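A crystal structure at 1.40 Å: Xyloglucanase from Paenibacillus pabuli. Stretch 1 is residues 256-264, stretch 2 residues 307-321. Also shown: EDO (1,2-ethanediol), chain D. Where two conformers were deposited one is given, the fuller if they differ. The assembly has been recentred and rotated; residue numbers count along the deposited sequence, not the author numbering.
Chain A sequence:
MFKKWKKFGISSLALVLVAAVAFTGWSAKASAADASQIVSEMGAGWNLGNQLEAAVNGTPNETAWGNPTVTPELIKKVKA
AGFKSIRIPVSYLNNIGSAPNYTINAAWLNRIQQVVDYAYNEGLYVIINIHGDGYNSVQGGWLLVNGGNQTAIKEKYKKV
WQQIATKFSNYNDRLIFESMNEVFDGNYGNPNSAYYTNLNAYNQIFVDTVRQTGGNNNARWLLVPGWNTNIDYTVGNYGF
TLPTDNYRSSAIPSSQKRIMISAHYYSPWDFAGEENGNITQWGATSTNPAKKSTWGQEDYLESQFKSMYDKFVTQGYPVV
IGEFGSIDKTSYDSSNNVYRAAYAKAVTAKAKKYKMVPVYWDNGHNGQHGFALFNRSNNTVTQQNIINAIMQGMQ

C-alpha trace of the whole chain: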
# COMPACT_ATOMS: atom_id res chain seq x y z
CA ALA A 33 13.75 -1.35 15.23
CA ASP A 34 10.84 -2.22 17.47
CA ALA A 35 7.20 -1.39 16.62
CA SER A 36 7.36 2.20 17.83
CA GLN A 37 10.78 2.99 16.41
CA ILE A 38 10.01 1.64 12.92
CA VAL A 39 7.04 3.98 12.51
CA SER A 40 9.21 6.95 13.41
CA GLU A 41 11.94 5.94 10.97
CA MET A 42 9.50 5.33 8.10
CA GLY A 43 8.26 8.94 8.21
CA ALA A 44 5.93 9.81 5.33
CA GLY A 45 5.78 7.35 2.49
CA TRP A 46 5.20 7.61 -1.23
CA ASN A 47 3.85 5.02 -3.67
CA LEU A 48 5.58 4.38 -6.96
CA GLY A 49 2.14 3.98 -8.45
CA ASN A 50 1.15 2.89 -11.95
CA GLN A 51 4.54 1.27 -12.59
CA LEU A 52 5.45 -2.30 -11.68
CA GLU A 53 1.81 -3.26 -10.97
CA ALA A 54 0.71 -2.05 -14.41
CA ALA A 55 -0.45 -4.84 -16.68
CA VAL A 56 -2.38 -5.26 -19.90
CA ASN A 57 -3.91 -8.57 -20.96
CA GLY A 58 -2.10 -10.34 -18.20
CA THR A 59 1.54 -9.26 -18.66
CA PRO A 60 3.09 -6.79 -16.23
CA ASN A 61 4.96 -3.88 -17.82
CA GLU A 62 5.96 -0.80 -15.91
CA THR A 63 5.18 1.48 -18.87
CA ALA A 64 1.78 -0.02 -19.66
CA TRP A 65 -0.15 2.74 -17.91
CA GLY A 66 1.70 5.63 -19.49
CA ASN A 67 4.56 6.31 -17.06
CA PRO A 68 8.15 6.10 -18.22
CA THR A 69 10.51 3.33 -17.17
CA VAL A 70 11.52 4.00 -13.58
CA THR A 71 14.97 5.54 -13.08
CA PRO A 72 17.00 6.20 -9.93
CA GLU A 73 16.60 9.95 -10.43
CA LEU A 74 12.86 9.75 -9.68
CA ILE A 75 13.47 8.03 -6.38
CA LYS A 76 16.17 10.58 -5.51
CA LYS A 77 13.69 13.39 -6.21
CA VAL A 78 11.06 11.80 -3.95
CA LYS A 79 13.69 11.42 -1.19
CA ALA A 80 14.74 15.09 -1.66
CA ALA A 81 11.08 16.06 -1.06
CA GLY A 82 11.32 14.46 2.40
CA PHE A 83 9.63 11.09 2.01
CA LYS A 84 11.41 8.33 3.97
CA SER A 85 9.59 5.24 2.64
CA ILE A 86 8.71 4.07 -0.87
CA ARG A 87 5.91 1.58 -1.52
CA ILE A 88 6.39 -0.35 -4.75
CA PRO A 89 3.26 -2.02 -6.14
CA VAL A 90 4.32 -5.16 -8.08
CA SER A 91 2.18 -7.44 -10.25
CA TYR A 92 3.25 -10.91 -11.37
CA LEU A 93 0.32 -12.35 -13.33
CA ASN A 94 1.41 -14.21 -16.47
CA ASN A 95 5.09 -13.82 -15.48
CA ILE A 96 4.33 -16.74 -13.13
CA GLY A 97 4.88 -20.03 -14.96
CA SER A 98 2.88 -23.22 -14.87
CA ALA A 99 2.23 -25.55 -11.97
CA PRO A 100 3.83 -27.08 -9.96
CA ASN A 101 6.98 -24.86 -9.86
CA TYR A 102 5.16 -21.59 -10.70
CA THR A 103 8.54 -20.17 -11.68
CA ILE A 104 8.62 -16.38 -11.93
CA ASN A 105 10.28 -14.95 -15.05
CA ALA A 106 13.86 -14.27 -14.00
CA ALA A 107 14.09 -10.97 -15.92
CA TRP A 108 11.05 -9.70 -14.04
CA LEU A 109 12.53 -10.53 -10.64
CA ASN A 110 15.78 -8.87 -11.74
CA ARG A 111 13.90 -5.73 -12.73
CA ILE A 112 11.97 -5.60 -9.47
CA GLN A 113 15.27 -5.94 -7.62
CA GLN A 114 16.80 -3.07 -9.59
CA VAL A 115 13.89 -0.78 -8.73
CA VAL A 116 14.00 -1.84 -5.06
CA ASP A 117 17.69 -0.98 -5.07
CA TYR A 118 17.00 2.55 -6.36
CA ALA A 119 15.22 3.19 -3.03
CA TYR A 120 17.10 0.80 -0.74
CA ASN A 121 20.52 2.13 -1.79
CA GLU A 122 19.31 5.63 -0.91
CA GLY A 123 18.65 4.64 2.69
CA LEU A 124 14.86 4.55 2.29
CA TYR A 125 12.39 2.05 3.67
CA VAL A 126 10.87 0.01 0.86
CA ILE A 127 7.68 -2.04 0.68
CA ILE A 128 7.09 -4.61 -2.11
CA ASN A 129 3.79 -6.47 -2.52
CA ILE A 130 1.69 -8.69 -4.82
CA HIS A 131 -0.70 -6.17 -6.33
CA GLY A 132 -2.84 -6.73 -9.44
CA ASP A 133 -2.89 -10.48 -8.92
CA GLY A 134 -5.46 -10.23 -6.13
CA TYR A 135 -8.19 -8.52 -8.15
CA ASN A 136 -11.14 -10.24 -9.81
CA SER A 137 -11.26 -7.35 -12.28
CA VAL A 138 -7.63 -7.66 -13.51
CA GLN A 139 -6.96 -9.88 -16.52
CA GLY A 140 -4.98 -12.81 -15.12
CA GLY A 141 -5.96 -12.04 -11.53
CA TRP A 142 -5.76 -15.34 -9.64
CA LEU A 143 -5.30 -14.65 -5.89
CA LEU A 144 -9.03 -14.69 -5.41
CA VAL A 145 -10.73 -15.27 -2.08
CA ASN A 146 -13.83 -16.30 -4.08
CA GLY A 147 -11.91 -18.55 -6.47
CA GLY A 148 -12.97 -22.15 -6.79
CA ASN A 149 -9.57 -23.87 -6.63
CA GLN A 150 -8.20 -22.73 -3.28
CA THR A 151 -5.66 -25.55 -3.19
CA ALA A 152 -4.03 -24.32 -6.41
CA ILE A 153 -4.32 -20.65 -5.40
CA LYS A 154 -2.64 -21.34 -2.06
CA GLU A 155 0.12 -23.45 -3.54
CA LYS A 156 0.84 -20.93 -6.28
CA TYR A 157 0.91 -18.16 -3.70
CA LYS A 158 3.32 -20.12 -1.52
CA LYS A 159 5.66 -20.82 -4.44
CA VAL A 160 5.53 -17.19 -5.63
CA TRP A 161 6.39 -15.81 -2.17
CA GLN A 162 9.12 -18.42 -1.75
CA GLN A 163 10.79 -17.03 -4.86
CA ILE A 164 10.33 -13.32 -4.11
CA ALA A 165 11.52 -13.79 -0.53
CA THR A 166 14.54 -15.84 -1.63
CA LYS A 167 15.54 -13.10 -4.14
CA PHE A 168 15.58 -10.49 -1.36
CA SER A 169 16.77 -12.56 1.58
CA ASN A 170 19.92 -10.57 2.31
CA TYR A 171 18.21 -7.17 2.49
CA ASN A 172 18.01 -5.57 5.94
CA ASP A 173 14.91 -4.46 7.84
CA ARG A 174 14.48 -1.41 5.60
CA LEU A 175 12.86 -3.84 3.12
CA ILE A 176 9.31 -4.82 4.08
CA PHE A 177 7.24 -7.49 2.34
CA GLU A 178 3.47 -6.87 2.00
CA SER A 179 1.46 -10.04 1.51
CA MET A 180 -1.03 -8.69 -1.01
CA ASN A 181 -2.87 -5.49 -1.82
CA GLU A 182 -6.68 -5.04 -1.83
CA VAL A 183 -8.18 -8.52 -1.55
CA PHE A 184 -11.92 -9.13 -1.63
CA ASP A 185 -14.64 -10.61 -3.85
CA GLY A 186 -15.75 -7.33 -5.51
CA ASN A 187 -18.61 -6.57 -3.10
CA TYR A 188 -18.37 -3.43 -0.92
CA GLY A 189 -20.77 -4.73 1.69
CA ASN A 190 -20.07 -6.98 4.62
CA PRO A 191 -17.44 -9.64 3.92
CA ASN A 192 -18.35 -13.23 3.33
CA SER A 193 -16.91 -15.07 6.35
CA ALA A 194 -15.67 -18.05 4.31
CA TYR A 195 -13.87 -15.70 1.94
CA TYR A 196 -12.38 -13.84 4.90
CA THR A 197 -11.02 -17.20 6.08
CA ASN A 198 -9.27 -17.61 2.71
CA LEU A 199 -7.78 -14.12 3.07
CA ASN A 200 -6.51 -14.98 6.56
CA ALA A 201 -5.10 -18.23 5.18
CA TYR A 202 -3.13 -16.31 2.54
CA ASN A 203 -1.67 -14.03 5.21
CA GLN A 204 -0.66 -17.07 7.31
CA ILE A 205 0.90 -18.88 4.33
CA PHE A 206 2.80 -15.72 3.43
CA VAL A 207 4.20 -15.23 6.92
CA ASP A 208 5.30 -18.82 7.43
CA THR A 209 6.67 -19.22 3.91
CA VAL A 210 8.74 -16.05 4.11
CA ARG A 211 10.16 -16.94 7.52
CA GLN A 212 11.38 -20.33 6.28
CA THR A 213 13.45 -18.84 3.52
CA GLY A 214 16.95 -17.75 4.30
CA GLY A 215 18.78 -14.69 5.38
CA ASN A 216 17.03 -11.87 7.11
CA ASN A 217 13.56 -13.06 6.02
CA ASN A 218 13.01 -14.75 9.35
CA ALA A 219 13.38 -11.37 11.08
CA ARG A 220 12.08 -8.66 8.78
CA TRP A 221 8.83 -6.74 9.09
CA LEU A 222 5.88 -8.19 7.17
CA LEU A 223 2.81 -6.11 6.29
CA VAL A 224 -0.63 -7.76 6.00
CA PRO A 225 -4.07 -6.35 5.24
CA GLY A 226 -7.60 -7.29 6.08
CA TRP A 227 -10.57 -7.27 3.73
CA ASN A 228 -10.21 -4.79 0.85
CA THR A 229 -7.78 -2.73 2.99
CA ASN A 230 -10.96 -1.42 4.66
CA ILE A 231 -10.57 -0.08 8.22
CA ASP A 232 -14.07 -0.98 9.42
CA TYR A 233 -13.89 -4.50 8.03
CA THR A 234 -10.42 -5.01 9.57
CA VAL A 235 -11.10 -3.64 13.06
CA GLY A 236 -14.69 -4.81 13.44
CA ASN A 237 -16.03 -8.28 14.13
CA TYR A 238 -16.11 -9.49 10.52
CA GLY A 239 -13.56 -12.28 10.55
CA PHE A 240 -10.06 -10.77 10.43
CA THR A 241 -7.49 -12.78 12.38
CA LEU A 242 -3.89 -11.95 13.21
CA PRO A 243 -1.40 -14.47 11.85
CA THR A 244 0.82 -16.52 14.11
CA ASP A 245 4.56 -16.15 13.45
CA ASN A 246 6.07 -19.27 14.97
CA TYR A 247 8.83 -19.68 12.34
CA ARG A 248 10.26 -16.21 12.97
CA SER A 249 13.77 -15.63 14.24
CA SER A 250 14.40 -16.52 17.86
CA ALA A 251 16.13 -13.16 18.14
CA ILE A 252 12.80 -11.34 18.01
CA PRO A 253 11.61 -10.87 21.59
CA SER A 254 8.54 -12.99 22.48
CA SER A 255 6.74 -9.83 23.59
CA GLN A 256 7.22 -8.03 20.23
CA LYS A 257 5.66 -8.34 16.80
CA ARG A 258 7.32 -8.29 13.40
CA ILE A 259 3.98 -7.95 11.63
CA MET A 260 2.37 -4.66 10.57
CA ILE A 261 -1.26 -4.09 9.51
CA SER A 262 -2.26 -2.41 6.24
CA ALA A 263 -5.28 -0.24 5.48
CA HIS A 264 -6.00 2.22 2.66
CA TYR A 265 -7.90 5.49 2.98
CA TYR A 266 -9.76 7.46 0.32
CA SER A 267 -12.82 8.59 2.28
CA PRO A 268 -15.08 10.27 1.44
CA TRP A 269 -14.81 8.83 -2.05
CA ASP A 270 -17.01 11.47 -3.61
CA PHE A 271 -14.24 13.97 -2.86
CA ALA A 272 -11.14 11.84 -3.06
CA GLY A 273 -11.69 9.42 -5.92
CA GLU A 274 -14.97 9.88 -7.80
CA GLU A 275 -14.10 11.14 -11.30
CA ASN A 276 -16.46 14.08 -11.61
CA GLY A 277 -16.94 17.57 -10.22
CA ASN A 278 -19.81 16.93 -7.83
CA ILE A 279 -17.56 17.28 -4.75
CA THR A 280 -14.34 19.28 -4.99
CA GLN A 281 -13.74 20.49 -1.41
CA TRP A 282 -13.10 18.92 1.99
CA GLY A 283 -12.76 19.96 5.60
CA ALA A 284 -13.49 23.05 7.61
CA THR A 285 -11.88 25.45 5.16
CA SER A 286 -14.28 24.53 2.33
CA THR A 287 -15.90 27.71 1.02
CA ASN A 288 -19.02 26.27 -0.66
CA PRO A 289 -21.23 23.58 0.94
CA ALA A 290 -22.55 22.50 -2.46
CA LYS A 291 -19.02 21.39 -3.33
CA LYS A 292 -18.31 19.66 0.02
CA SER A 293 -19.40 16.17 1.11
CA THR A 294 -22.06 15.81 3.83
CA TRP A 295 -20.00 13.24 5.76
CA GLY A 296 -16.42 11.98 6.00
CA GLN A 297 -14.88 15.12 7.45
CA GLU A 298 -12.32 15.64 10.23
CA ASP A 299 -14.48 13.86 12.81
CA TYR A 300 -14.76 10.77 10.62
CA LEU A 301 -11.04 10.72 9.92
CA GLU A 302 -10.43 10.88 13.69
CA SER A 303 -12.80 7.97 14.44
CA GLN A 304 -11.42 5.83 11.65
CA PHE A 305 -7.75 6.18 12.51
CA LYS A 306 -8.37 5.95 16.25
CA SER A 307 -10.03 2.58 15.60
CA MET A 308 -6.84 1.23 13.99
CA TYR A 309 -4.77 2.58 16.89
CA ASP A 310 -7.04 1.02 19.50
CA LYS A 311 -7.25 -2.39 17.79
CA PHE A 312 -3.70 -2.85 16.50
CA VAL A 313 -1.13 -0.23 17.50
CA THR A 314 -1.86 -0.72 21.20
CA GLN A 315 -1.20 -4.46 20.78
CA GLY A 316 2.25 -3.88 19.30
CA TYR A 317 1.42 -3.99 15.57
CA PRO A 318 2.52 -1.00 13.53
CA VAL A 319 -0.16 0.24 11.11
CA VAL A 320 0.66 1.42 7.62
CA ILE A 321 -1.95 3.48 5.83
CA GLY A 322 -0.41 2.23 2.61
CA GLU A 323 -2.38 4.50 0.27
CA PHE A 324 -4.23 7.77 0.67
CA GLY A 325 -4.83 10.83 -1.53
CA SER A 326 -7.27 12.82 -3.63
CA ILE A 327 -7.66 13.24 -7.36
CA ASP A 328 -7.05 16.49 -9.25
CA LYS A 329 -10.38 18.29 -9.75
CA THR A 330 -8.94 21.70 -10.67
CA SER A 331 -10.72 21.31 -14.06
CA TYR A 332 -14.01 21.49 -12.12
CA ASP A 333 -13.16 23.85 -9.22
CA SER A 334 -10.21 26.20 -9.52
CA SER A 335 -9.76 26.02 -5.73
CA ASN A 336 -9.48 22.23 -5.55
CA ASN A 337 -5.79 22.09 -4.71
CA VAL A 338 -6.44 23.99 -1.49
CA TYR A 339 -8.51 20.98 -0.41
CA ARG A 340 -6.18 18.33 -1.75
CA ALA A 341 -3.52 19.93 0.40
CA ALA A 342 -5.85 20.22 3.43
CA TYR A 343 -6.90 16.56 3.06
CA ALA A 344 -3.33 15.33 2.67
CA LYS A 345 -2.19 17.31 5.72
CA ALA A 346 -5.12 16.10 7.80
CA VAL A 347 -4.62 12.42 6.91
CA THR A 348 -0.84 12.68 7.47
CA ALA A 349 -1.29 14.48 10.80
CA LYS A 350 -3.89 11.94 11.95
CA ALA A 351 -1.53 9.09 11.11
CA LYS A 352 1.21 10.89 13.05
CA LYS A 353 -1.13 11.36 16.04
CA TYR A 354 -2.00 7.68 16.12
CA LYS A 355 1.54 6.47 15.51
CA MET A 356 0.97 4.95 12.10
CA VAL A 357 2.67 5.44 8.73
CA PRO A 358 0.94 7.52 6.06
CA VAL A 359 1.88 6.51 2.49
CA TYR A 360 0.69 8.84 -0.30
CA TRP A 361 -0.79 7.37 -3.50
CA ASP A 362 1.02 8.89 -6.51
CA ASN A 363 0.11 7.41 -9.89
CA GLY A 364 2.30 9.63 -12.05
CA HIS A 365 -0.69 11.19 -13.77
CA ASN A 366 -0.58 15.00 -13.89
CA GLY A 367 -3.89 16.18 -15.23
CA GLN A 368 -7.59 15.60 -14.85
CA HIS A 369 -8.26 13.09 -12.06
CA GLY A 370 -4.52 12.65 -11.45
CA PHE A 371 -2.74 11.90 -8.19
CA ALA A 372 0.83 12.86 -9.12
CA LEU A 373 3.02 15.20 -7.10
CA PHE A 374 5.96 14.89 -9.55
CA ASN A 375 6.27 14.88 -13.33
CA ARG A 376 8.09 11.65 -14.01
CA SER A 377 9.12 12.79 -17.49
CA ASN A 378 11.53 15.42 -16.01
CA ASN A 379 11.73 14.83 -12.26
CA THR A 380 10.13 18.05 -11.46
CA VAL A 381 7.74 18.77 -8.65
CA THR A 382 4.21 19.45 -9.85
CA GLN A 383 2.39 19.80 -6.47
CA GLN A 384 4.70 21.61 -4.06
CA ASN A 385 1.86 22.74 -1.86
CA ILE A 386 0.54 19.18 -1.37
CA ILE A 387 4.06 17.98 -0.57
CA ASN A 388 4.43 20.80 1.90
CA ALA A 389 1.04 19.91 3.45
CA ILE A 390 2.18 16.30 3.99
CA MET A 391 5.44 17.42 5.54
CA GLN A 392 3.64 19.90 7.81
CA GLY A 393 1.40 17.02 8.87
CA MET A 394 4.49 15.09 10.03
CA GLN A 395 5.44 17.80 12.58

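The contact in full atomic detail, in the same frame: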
# COMPACT_ATOMS: atom_id res chain seq x y z
N GLN A 256 7.33 -8.96 21.38
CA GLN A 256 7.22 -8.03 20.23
C GLN A 256 6.67 -8.71 19.02
O GLN A 256 6.66 -9.94 18.93
CB GLN A 256 8.58 -7.44 19.87
CG GLN A 256 9.12 -6.49 20.94
CD GLN A 256 10.42 -5.85 20.57
OE1 GLN A 256 10.86 -5.90 19.42
NE2 GLN A 256 11.08 -5.25 21.57
N LYS A 257 6.14 -7.88 18.11
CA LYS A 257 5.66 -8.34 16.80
C LYS A 257 6.65 -7.97 15.72
O LYS A 257 7.39 -6.99 15.86
CB LYS A 257 4.31 -7.69 16.46
CG LYS A 257 3.30 -7.65 17.59
CD LYS A 257 2.93 -9.02 18.07
CE LYS A 257 1.84 -8.98 19.14
NZ LYS A 257 2.34 -8.47 20.45
N ARG A 258 6.67 -8.75 14.64
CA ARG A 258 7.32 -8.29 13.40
C ARG A 258 6.32 -8.36 12.25
O ARG A 258 6.66 -8.67 11.09
CB ARG A 258 8.60 -9.07 13.07
CG ARG A 258 9.79 -8.66 13.97
CD ARG A 258 10.24 -7.24 13.70
NE ARG A 258 11.41 -6.86 14.49
CZ ARG A 258 11.35 -6.47 15.77
NH1 ARG A 258 10.20 -6.35 16.43
NH2 ARG A 258 12.47 -6.20 16.41
N ILE A 259 5.07 -8.06 12.60
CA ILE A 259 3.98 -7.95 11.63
C ILE A 259 3.35 -6.59 11.78
O ILE A 259 3.19 -6.08 12.89
CB ILE A 259 2.95 -9.08 11.80
CG1 ILE A 259 3.61 -10.43 11.51
CG2 ILE A 259 1.74 -8.86 10.87
CD1 ILE A 259 2.76 -11.59 11.86
N MET A 260 3.05 -5.96 10.64
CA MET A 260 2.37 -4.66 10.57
C MET A 260 1.04 -4.88 9.86
O MET A 260 0.91 -5.82 9.07
CB MET A 260 3.17 -3.68 9.71
CG MET A 260 4.62 -3.56 10.01
SD MET A 260 5.43 -2.48 8.82
CE MET A 260 6.88 -1.93 9.76
N ILE A 261 0.08 -3.98 10.09
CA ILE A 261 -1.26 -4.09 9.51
C ILE A 261 -1.49 -2.96 8.51
O ILE A 261 -1.22 -1.80 8.80
CB ILE A 261 -2.35 -4.03 10.60
CG1 ILE A 261 -2.06 -5.04 11.73
CG2 ILE A 261 -3.72 -4.32 10.01
CD1 ILE A 261 -1.93 -6.50 11.29
N SER A 262 -1.98 -3.34 7.33
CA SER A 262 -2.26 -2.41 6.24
C SER A 262 -3.71 -1.99 6.19
O SER A 262 -4.56 -2.83 6.36
CB SER A 262 -1.94 -3.10 4.93
OG SER A 262 -2.41 -2.39 3.82
N ALA A 263 -3.96 -0.70 5.93
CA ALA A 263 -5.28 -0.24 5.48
C ALA A 263 -5.04 0.89 4.48
O ALA A 263 -3.93 1.49 4.46
CB ALA A 263 -6.18 0.26 6.67
N HIS A 264 -6.03 1.13 3.62
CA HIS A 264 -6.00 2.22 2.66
C HIS A 264 -7.12 3.21 2.97
O HIS A 264 -8.12 2.81 3.53
CB HIS A 264 -6.14 1.69 1.23
CG HIS A 264 -4.98 0.85 0.78
ND1 HIS A 264 -4.98 0.13 -0.40
CD2 HIS A 264 -3.81 0.55 1.40
CE1 HIS A 264 -3.83 -0.53 -0.50
NE2 HIS A 264 -3.10 -0.28 0.57
N SER A 307 -9.63 3.98 15.50
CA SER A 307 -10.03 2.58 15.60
C SER A 307 -8.87 1.64 15.26
O SER A 307 -8.75 0.57 15.87
CB SER A 307 -11.27 2.29 14.77
OG SER A 307 -11.02 2.20 13.38
N MET A 308 -8.01 2.03 14.32
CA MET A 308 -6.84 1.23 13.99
C MET A 308 -5.82 1.27 15.13
O MET A 308 -5.18 0.27 15.45
CB MET A 308 -6.19 1.71 12.68
CG MET A 308 -7.01 1.44 11.44
SD MET A 308 -7.15 -0.32 11.02
CE MET A 308 -5.48 -0.69 10.41
N TYR A 309 -5.65 2.44 15.74
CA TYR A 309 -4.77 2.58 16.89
C TYR A 309 -5.22 1.67 18.03
O TYR A 309 -4.43 0.89 18.60
CB TYR A 309 -4.73 4.05 17.33
CG TYR A 309 -3.95 4.23 18.60
CD1 TYR A 309 -2.57 4.36 18.56
CD2 TYR A 309 -4.60 4.28 19.83
CE1 TYR A 309 -1.84 4.53 19.72
CE2 TYR A 309 -3.87 4.42 21.01
CZ TYR A 309 -2.51 4.56 20.94
OH TYR A 309 -1.80 4.69 22.12
N ASP A 310 -6.50 1.76 18.36
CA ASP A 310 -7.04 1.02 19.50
C ASP A 310 -6.94 -0.50 19.28
O ASP A 310 -6.67 -1.26 20.22
CB ASP A 310 -8.48 1.40 19.73
CG ASP A 310 -8.66 2.78 20.34
OD1 ASP A 310 -7.70 3.35 20.88
OD2 ASP A 310 -9.79 3.29 20.27
N LYS A 311 -7.20 -0.96 18.06
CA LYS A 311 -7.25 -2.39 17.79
C LYS A 311 -5.86 -3.00 17.62
O LYS A 311 -5.61 -4.10 18.09
CB LYS A 311 -8.11 -2.69 16.56
CG LYS A 311 -8.31 -4.16 16.24
CD LYS A 311 -8.92 -4.97 17.38
CE LYS A 311 -10.31 -4.50 17.76
NZ LYS A 311 -10.93 -5.40 18.77
N PHE A 312 -4.97 -2.28 16.93
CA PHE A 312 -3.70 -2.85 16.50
C PHE A 312 -2.49 -2.20 17.12
O PHE A 312 -1.63 -2.91 17.65
CB PHE A 312 -3.61 -2.84 14.97
CG PHE A 312 -4.69 -3.64 14.32
CD1 PHE A 312 -4.76 -5.01 14.53
CD2 PHE A 312 -5.62 -3.03 13.49
CE1 PHE A 312 -5.75 -5.73 13.97
CE2 PHE A 312 -6.62 -3.79 12.91
CZ PHE A 312 -6.67 -5.14 13.14
N VAL A 313 -2.36 -0.88 17.03
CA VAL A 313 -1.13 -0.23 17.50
C VAL A 313 -0.89 -0.52 18.98
O VAL A 313 0.26 -0.79 19.38
CB VAL A 313 -1.14 1.30 17.25
CG1 VAL A 313 0.18 1.93 17.78
CG2 VAL A 313 -1.28 1.62 15.73
N THR A 314 -1.96 -0.48 19.76
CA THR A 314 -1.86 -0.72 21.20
C THR A 314 -1.43 -2.14 21.52
O THR A 314 -1.05 -2.41 22.68
CB THR A 314 -3.21 -0.51 21.93
OG1 THR A 314 -4.22 -1.39 21.42
CG2 THR A 314 -3.66 0.94 21.86
N GLN A 315 -1.58 -3.06 20.57
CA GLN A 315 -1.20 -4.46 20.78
C GLN A 315 0.19 -4.76 20.25
O GLN A 315 0.63 -5.92 20.25
CB GLN A 315 -2.23 -5.38 20.12
CG GLN A 315 -3.68 -5.16 20.58
CD GLN A 315 -3.85 -5.06 22.09
OE1 GLN A 315 -4.24 -4.02 22.63
NE2 GLN A 315 -3.57 -6.15 22.77
N GLY A 316 0.88 -3.73 19.76
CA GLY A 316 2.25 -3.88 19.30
C GLY A 316 2.42 -4.07 17.80
O GLY A 316 3.53 -4.31 17.33
N TYR A 317 1.34 -3.91 17.03
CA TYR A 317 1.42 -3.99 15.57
C TYR A 317 1.47 -2.58 14.98
O TYR A 317 0.51 -1.83 15.12
CB TYR A 317 0.20 -4.71 15.00
CG TYR A 317 0.04 -6.13 15.46
CD1 TYR A 317 0.67 -7.16 14.78
CD2 TYR A 317 -0.74 -6.46 16.56
CE1 TYR A 317 0.56 -8.47 15.18
CE2 TYR A 317 -0.87 -7.78 16.97
CZ TYR A 317 -0.23 -8.79 16.27
OH TYR A 317 -0.36 -10.10 16.64
N PRO A 318 2.57 -2.24 14.30
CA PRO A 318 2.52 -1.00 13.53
C PRO A 318 1.39 -1.06 12.49
O PRO A 318 1.07 -2.13 11.99
CB PRO A 318 3.88 -0.96 12.82
CG PRO A 318 4.77 -1.82 13.66
CD PRO A 318 3.86 -2.92 14.14
N VAL A 319 0.83 0.10 12.18
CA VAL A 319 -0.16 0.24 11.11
C VAL A 319 0.44 1.12 10.03
O VAL A 319 1.05 2.15 10.32
CB VAL A 319 -1.47 0.83 11.65
CG1 VAL A 319 -2.43 1.22 10.52
CG2 VAL A 319 -2.14 -0.18 12.59
N VAL A 320 0.28 0.65 8.79
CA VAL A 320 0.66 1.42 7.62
C VAL A 320 -0.60 1.74 6.82
O VAL A 320 -1.28 0.82 6.35
CB VAL A 320 1.67 0.62 6.74
CG1 VAL A 320 2.04 1.42 5.48
CG2 VAL A 320 2.93 0.26 7.55
N ILE A 321 -0.89 3.03 6.69
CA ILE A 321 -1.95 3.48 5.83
C ILE A 321 -1.28 3.56 4.45
O ILE A 321 -0.71 4.59 4.04
CB ILE A 321 -2.55 4.82 6.26
CG1 ILE A 321 -3.06 4.73 7.72
CG2 ILE A 321 -3.65 5.25 5.29
CD1 ILE A 321 -4.14 3.69 8.02
C1 EDO D . 15.60 -8.56 15.76
O1 EDO D . 15.71 -8.96 14.39
C2 EDO D . 16.29 -7.20 15.92
O2 EDO D . 15.43 -6.14 15.45
O HOH W 1 5.60 -5.18 18.93
O HOH W 2 0.47 -7.51 22.38

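Two neighbouring strands of one sheet, with the helix and turn that lead into the second, make this contact. The strands run parallel, 27° apart, with I261, S262 and A263 paired to V319, V320 and I321. The bonding zigzags, as parallel pairing requires: I261 N donates to P318 O (2.8 Å), V320 N to I261 O (2.9 Å), and A263 N to V320 O (3.1 Å). P318 O accepts from I261 N, but the next step back would call for an N-H at P318, and proline has none; the ladder stops there, leaving I259 O buried without a partner, its nearest P318 atom being CD at 3.5 Å.

The helix of stretch 2 runs back across the sheet, 155° from the first strand and 9.9 Å away at closest approach of the axes. That gap is filled from both sides. I261 is the main bump: its CG1 lies over the face of the F312 ring, 3.9 Å from F312 CD1, and also 4.0 Å from Y317 CB, while its CG2 reaches M308 CE at 4.1 Å. A263, on the same face, is the hollow. Its small CB leaves room for the M308 thioether end, with M308 CE 3.9 Å from A263 CB, and for I321 CD1, 4.2 Å from the same atom. On the S262 and V320 face, M260 SD packs 3.9 Å from V320 CG2, and M260 CG lies 3.9 Å from P318 CB.

At the outer end, K257 lies along the Y317 ring, its CG 3.8 Å from the ring centroid, so the aliphatic chain covers the aromatic face while the ammonium continues to the turn. There K257 NZ donates to Q315 O (3.1 Å), and a water bridges the same two atoms. A second water links K257 N to G316 O. G316 closes the helix in a Schellman motif with positive phi; a CB would jam against the preceding carbonyl and sit 3.5 Å from K257 NZ.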